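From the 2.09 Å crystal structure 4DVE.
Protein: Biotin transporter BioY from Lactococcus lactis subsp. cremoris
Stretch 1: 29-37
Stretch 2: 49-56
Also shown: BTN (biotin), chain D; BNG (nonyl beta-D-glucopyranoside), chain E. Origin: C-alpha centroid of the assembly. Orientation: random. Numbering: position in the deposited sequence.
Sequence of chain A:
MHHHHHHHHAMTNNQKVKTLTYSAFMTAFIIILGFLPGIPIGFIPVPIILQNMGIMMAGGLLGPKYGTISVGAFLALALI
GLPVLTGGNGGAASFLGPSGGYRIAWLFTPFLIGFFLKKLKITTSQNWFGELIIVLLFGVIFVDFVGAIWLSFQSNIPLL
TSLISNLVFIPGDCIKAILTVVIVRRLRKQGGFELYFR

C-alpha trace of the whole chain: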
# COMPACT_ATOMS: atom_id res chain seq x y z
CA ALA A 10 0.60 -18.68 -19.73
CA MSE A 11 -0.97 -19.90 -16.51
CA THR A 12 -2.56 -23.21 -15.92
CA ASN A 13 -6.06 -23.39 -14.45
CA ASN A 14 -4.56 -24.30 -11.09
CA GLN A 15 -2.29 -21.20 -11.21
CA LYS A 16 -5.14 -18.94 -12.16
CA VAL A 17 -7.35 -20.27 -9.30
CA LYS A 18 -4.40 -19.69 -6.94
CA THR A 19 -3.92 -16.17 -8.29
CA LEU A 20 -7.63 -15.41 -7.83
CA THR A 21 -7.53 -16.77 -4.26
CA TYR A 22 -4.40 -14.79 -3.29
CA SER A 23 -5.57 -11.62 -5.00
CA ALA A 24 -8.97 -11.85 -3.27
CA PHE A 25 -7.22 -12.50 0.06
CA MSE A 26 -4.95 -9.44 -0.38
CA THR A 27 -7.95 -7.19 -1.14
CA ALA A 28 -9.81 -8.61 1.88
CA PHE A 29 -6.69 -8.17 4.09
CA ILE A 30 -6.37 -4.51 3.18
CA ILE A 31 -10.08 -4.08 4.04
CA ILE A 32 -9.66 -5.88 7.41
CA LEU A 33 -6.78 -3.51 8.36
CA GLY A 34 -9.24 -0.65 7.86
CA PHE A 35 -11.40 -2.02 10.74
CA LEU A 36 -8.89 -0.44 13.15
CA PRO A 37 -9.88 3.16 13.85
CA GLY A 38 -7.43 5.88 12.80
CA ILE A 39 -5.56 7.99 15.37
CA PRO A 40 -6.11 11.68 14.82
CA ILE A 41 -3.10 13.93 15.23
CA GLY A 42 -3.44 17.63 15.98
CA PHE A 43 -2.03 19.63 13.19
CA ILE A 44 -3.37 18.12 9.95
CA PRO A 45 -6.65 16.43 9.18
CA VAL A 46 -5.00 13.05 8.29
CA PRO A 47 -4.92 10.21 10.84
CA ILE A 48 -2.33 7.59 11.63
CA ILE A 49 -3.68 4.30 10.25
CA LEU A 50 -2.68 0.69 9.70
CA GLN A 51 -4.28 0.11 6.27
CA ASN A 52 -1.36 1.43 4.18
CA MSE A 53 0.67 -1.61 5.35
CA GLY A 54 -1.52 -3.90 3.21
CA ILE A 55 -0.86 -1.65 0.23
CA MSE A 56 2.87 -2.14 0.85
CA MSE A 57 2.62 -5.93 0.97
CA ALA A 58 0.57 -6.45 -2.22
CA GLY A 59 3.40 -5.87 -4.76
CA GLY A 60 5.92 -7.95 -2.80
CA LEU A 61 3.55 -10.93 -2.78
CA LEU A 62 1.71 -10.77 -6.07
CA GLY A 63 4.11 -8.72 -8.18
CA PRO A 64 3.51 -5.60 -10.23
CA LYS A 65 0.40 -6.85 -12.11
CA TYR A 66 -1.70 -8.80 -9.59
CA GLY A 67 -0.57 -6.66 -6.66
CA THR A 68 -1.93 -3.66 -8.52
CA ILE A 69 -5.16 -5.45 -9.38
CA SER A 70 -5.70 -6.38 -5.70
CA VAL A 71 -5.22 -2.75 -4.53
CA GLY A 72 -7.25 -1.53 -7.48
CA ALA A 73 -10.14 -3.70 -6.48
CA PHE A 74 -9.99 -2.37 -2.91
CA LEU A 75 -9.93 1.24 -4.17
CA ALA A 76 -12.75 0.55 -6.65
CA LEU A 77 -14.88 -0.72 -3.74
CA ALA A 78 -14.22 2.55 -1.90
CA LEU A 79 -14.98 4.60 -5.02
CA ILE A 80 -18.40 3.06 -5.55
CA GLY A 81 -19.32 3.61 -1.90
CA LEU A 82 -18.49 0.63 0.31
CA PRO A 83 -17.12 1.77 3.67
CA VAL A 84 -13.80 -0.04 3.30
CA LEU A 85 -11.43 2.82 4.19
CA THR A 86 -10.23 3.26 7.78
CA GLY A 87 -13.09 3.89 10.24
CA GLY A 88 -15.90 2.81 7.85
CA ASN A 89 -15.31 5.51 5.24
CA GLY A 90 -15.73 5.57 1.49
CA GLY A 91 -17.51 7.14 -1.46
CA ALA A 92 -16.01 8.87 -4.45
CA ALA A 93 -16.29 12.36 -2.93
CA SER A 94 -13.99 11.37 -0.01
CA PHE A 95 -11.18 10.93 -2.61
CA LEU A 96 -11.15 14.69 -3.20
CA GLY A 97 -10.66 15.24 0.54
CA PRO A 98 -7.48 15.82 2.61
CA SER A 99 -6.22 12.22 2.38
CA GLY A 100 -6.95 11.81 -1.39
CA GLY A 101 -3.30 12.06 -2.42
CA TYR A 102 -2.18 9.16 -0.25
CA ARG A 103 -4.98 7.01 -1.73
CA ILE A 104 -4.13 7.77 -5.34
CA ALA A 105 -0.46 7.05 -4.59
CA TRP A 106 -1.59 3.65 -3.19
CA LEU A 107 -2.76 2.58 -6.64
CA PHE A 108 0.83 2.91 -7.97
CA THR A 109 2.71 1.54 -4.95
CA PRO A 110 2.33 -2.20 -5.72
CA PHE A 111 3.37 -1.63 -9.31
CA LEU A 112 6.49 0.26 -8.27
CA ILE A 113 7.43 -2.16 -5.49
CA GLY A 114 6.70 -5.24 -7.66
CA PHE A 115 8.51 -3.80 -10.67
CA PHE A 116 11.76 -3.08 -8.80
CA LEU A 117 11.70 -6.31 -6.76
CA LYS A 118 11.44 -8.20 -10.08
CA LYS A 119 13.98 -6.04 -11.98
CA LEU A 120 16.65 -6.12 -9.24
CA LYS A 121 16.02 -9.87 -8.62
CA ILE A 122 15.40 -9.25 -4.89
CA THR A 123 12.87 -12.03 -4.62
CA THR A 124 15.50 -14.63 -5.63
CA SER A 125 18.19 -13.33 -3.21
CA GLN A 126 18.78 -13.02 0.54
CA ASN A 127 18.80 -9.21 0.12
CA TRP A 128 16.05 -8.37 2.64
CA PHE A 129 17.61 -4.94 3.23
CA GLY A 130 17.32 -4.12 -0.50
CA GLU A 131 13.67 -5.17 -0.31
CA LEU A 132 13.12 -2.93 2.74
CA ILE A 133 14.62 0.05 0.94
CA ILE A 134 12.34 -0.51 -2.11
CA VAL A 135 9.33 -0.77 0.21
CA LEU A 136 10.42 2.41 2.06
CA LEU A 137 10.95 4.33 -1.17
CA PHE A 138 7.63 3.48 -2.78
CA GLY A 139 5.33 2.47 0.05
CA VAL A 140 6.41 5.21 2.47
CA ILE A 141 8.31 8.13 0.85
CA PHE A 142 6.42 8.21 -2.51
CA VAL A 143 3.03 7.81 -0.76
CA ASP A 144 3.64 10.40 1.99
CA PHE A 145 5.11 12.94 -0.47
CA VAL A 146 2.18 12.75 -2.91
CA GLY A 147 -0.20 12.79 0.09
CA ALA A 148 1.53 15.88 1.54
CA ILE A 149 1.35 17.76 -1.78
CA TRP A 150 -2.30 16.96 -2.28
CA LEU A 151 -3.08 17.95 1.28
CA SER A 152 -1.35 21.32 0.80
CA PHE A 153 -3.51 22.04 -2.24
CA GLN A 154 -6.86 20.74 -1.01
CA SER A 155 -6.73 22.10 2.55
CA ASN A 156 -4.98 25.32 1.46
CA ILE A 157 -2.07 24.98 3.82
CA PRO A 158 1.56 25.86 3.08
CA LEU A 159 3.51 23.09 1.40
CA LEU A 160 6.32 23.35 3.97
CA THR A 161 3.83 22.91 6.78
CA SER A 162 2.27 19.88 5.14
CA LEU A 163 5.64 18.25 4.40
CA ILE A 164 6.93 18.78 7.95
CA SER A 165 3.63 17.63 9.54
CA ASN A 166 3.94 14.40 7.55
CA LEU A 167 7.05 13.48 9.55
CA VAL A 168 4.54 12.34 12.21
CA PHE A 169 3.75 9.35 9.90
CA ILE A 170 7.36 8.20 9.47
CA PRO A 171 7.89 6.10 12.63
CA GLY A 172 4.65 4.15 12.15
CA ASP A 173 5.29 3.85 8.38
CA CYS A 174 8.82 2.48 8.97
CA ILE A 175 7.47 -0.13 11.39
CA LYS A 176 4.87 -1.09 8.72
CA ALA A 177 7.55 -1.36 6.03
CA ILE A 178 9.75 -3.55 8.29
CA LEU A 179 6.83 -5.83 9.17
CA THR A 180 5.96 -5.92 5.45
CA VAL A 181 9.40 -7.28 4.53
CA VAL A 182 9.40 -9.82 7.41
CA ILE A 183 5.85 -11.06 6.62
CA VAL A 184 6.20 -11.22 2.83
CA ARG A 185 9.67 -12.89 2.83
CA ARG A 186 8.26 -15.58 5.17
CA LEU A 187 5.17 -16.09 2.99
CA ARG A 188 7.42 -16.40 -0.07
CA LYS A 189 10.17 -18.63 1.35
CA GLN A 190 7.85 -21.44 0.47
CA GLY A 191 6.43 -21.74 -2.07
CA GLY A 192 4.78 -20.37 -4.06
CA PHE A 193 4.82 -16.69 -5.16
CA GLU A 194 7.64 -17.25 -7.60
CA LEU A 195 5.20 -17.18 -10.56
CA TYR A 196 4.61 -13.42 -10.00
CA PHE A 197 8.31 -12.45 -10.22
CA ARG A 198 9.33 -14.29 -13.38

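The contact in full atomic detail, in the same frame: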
# COMPACT_ATOMS: atom_id res chain seq x y z
N PHE A 29 -7.64 -8.51 3.01
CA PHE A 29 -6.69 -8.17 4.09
C PHE A 29 -6.55 -6.66 4.27
O PHE A 29 -6.56 -6.13 5.40
CB PHE A 29 -5.33 -8.81 3.81
CG PHE A 29 -4.35 -8.64 4.92
CD1 PHE A 29 -4.46 -9.39 6.07
CD2 PHE A 29 -3.33 -7.71 4.82
CE1 PHE A 29 -3.56 -9.22 7.12
CE2 PHE A 29 -2.43 -7.55 5.86
CZ PHE A 29 -2.55 -8.29 7.01
N ILE A 30 -6.45 -5.95 3.16
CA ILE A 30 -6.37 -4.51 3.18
C ILE A 30 -7.63 -3.91 3.82
O ILE A 30 -7.57 -2.95 4.65
CB ILE A 30 -6.16 -3.96 1.76
CG1 ILE A 30 -4.79 -4.37 1.20
CG2 ILE A 30 -6.30 -2.42 1.78
CD1 ILE A 30 -4.69 -4.28 -0.33
N ILE A 31 -8.78 -4.47 3.46
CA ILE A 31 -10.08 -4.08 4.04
C ILE A 31 -10.12 -4.34 5.55
O ILE A 31 -10.50 -3.46 6.32
CB ILE A 31 -11.27 -4.78 3.33
CG1 ILE A 31 -11.39 -4.29 1.87
CG2 ILE A 31 -12.58 -4.52 4.09
CD1 ILE A 31 -12.35 -5.08 1.00
N ILE A 32 -9.69 -5.53 5.98
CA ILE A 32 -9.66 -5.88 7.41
C ILE A 32 -8.78 -4.90 8.23
O ILE A 32 -9.16 -4.50 9.32
CB ILE A 32 -9.21 -7.36 7.61
CG1 ILE A 32 -10.32 -8.31 7.12
CG2 ILE A 32 -8.88 -7.68 9.08
CD1 ILE A 32 -9.86 -9.74 6.89
N LEU A 33 -7.63 -4.50 7.70
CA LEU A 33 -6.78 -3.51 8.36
C LEU A 33 -7.49 -2.17 8.60
O LEU A 33 -7.23 -1.48 9.58
CB LEU A 33 -5.48 -3.29 7.57
CG LEU A 33 -4.49 -4.46 7.46
CD1 LEU A 33 -3.34 -4.05 6.54
CD2 LEU A 33 -3.97 -4.93 8.81
N GLY A 34 -8.40 -1.82 7.70
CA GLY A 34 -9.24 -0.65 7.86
C GLY A 34 -10.27 -0.71 8.99
O GLY A 34 -10.87 0.31 9.29
N PHE A 35 -10.46 -1.88 9.61
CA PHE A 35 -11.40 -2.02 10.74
C PHE A 35 -10.83 -1.43 12.04
O PHE A 35 -11.57 -1.19 12.99
CB PHE A 35 -11.78 -3.49 11.03
CG PHE A 35 -12.51 -4.20 9.91
CD1 PHE A 35 -13.17 -3.50 8.91
CD2 PHE A 35 -12.56 -5.59 9.89
CE1 PHE A 35 -13.84 -4.18 7.90
CE2 PHE A 35 -13.23 -6.27 8.89
CZ PHE A 35 -13.88 -5.56 7.89
N LEU A 36 -9.51 -1.23 12.08
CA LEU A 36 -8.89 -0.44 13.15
C LEU A 36 -9.19 1.04 12.96
O LEU A 36 -8.94 1.59 11.90
CB LEU A 36 -7.37 -0.58 13.13
CG LEU A 36 -6.74 -1.60 14.05
CD1 LEU A 36 -6.70 -2.93 13.32
CD2 LEU A 36 -5.34 -1.13 14.43
N PRO A 37 -9.69 1.71 14.00
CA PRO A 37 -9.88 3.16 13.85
C PRO A 37 -8.54 3.89 13.67
O PRO A 37 -7.50 3.40 14.13
CB PRO A 37 -10.53 3.56 15.17
CG PRO A 37 -10.01 2.57 16.14
CD PRO A 37 -9.97 1.27 15.38
N ILE A 49 -2.88 5.47 10.57
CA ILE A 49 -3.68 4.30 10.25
C ILE A 49 -2.78 3.07 10.17
O ILE A 49 -1.54 3.16 10.24
CB ILE A 49 -4.42 4.47 8.88
CG1 ILE A 49 -3.43 4.59 7.71
CG2 ILE A 49 -5.34 5.71 8.88
CD1 ILE A 49 -4.08 4.43 6.34
N LEU A 50 -3.41 1.92 9.98
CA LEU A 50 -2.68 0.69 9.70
C LEU A 50 -2.84 0.24 8.25
O LEU A 50 -2.00 -0.51 7.75
CB LEU A 50 -3.14 -0.41 10.66
CG LEU A 50 -2.36 -1.73 10.64
CD1 LEU A 50 -0.85 -1.53 10.86
CD2 LEU A 50 -2.95 -2.71 11.66
N GLN A 51 -3.88 0.71 7.55
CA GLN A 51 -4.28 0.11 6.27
C GLN A 51 -3.23 0.22 5.14
O GLN A 51 -3.15 -0.65 4.26
CB GLN A 51 -5.65 0.69 5.87
CG GLN A 51 -6.25 0.18 4.61
CD GLN A 51 -7.73 0.55 4.46
OE1 GLN A 51 -8.61 -0.34 4.46
NE2 GLN A 51 -8.00 1.83 4.28
N ASN A 52 -2.41 1.29 5.16
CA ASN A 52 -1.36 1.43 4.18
C ASN A 52 -0.33 0.29 4.21
O ASN A 52 0.34 0.04 3.21
CB ASN A 52 -0.70 2.81 4.20
CG ASN A 52 -0.01 3.11 5.50
OD1 ASN A 52 -0.54 2.81 6.57
ND2 ASN A 52 1.18 3.75 5.43
N MSE A 53 -0.22 -0.44 5.31
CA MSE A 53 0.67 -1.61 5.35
C MSE A 53 0.27 -2.67 4.31
O MSE A 53 1.13 -3.33 3.68
CB MSE A 53 0.65 -2.20 6.75
CG MSE A 53 1.62 -3.39 6.84
SE MSE A 53 1.78 -4.06 8.69
CE MSE A 53 0.02 -4.92 8.80
N GLY A 54 -1.04 -2.90 4.17
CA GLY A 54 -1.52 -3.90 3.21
C GLY A 54 -1.19 -3.51 1.77
O GLY A 54 -0.95 -4.37 0.92
N ILE A 55 -1.23 -2.21 1.51
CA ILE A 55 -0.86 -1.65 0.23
C ILE A 55 0.60 -1.97 -0.05
O ILE A 55 0.95 -2.30 -1.17
CB ILE A 55 -1.05 -0.12 0.17
CG1 ILE A 55 -2.49 0.29 0.55
CG2 ILE A 55 -0.70 0.39 -1.23
CD1 ILE A 55 -3.57 -0.41 -0.25
N MSE A 56 1.44 -1.89 0.98
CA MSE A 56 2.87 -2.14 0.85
C MSE A 56 3.17 -3.58 0.54
O MSE A 56 4.12 -3.88 -0.21
CB MSE A 56 3.61 -1.82 2.15
CG MSE A 56 3.63 -0.34 2.43
SE MSE A 56 4.62 0.00 4.11
CE MSE A 56 3.62 1.59 4.72
C11 BTN D . -8.12 7.41 4.20
O11 BTN D . -8.58 6.36 4.70
O12 BTN D . -8.87 8.37 3.96
C10 BTN D . -6.62 7.54 3.85
C9 BTN D . -5.75 7.91 5.05
C8 BTN D . -4.27 8.08 4.62
C7 BTN D . -3.34 8.15 5.84
C2 BTN D . -1.88 8.29 5.45
S1 BTN D . -1.28 6.79 4.64
C6 BTN D . 0.41 7.27 4.94
C5 BTN D . 0.46 8.01 6.30
N1 BTN D . 0.71 7.09 7.38
C3 BTN D . -0.31 6.98 8.22
O3 BTN D . -0.34 6.26 9.23
N2 BTN D . -1.29 7.79 7.80
C4 BTN D . -0.94 8.54 6.62
C1 BNG E . -11.17 -9.28 -5.85
C2 BNG E . -9.74 -9.53 -6.32
C3 BNG E . -9.68 -9.67 -7.84
C4 BNG E . -10.74 -10.65 -8.34
C5 BNG E . -12.10 -10.33 -7.75
C6 BNG E . -13.15 -11.35 -8.19
C1' BNG E . -12.53 -9.11 -3.93
C2' BNG E . -12.58 -9.59 -2.48
C3' BNG E . -13.49 -8.70 -1.65
C4' BNG E . -13.37 -9.03 -0.16
C5' BNG E . -14.35 -8.21 0.66
C6' BNG E . -14.06 -8.36 2.15
C7' BNG E . -15.20 -7.80 2.99
C8' BNG E . -14.81 -7.71 4.46
C9' BNG E . -14.32 -9.04 4.97
O1 BNG E . -11.20 -9.25 -4.43
O2 BNG E . -8.90 -8.45 -5.91
O3 BNG E . -8.38 -10.14 -8.22
O4 BNG E . -10.81 -10.59 -9.77
O5 BNG E . -12.02 -10.32 -6.32
O6 BNG E . -14.28 -11.28 -7.31
O HOH W 1 -6.40 1.25 9.18
O HOH W 2 -5.87 2.36 11.93

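Leu33 lies at the centre of this contact. Its CA-to-CB bond points toward the other stretch, and its m,t rotamer lays CD1 against the backbone at Gly54. CD1 sits 3.5 Å from Gly54 N, while CD2 packs against two side chains, 3.8 Å from CD2 of Leu50 and 4.0 Å from CE of the selenomethionine Met53. At the base of the same side chain, Leu33 CB rests 3.8 Å from Gln51 CA. A branched, flexible leucine suits this place because its forked end can fill a pocket lined by both main chain and side chains.

The close approach of the helices depends on Gly54. Helices 29-33 and 52-56 run nearly antiparallel, at 159°, with their axes 8.5 Å apart, and the CA atoms of Ile30 and Gly54 come within 4.9 Å of each other. A CB on Gly54 would point toward the first stretch and lie 2.8 Å from CG1 of Ile30, a clash, and a tight 3.2 Å from CD1 of Leu33. Its absence lets Ile30 CG1 settle 3.7 Å from the carbonyl carbon, Gly54 C. The CA-to-CB bond of Ile30 points sideways, but the end of its side chain comes nearer. Ile30 CG2 and CD1 both lie 4.0 Å from Ile55 CD1, so the broad beta-branched side chain covers the glycine backbone and packs against Ile55 together.

Toward the loop, the type I turn from Leu33 to Leu36 redirects the chain after the helix. Leu36 points back toward the second stretch, and its CD2 reaches CD2 of Leu50 at 4.0 Å. Leu50, in its t,p rotamer, therefore touches both leucines and extends the apolar surface beyond the helices.

Gln51 brings a polar group to the buried side. Its extended chain passes Ile30, with CG 3.8 Å from Ile30 CG2, and carries its amide to the backbone carbonyl: the modelled OE1 lies 2.8 Å from Ile30 O, although the amide is probably turned over in the model. Gly34, with no side chain, is buried beside it.

At the polar edge, water completes the join. Water 1 donates to Leu33 O at 2.9 Å and accepts from Leu50 N at 3.2 Å, linking backbones whose Leu33 O and Leu50 N, 5.1 Å apart, are too distant to bond directly. Water 2 donates to Pro37 O at 2.9 Å and shares the single Leu50 N-H, accepting a weak bond from Leu50 N at 3.2 Å. Altogether the contact buries 491 Å², counting both sides.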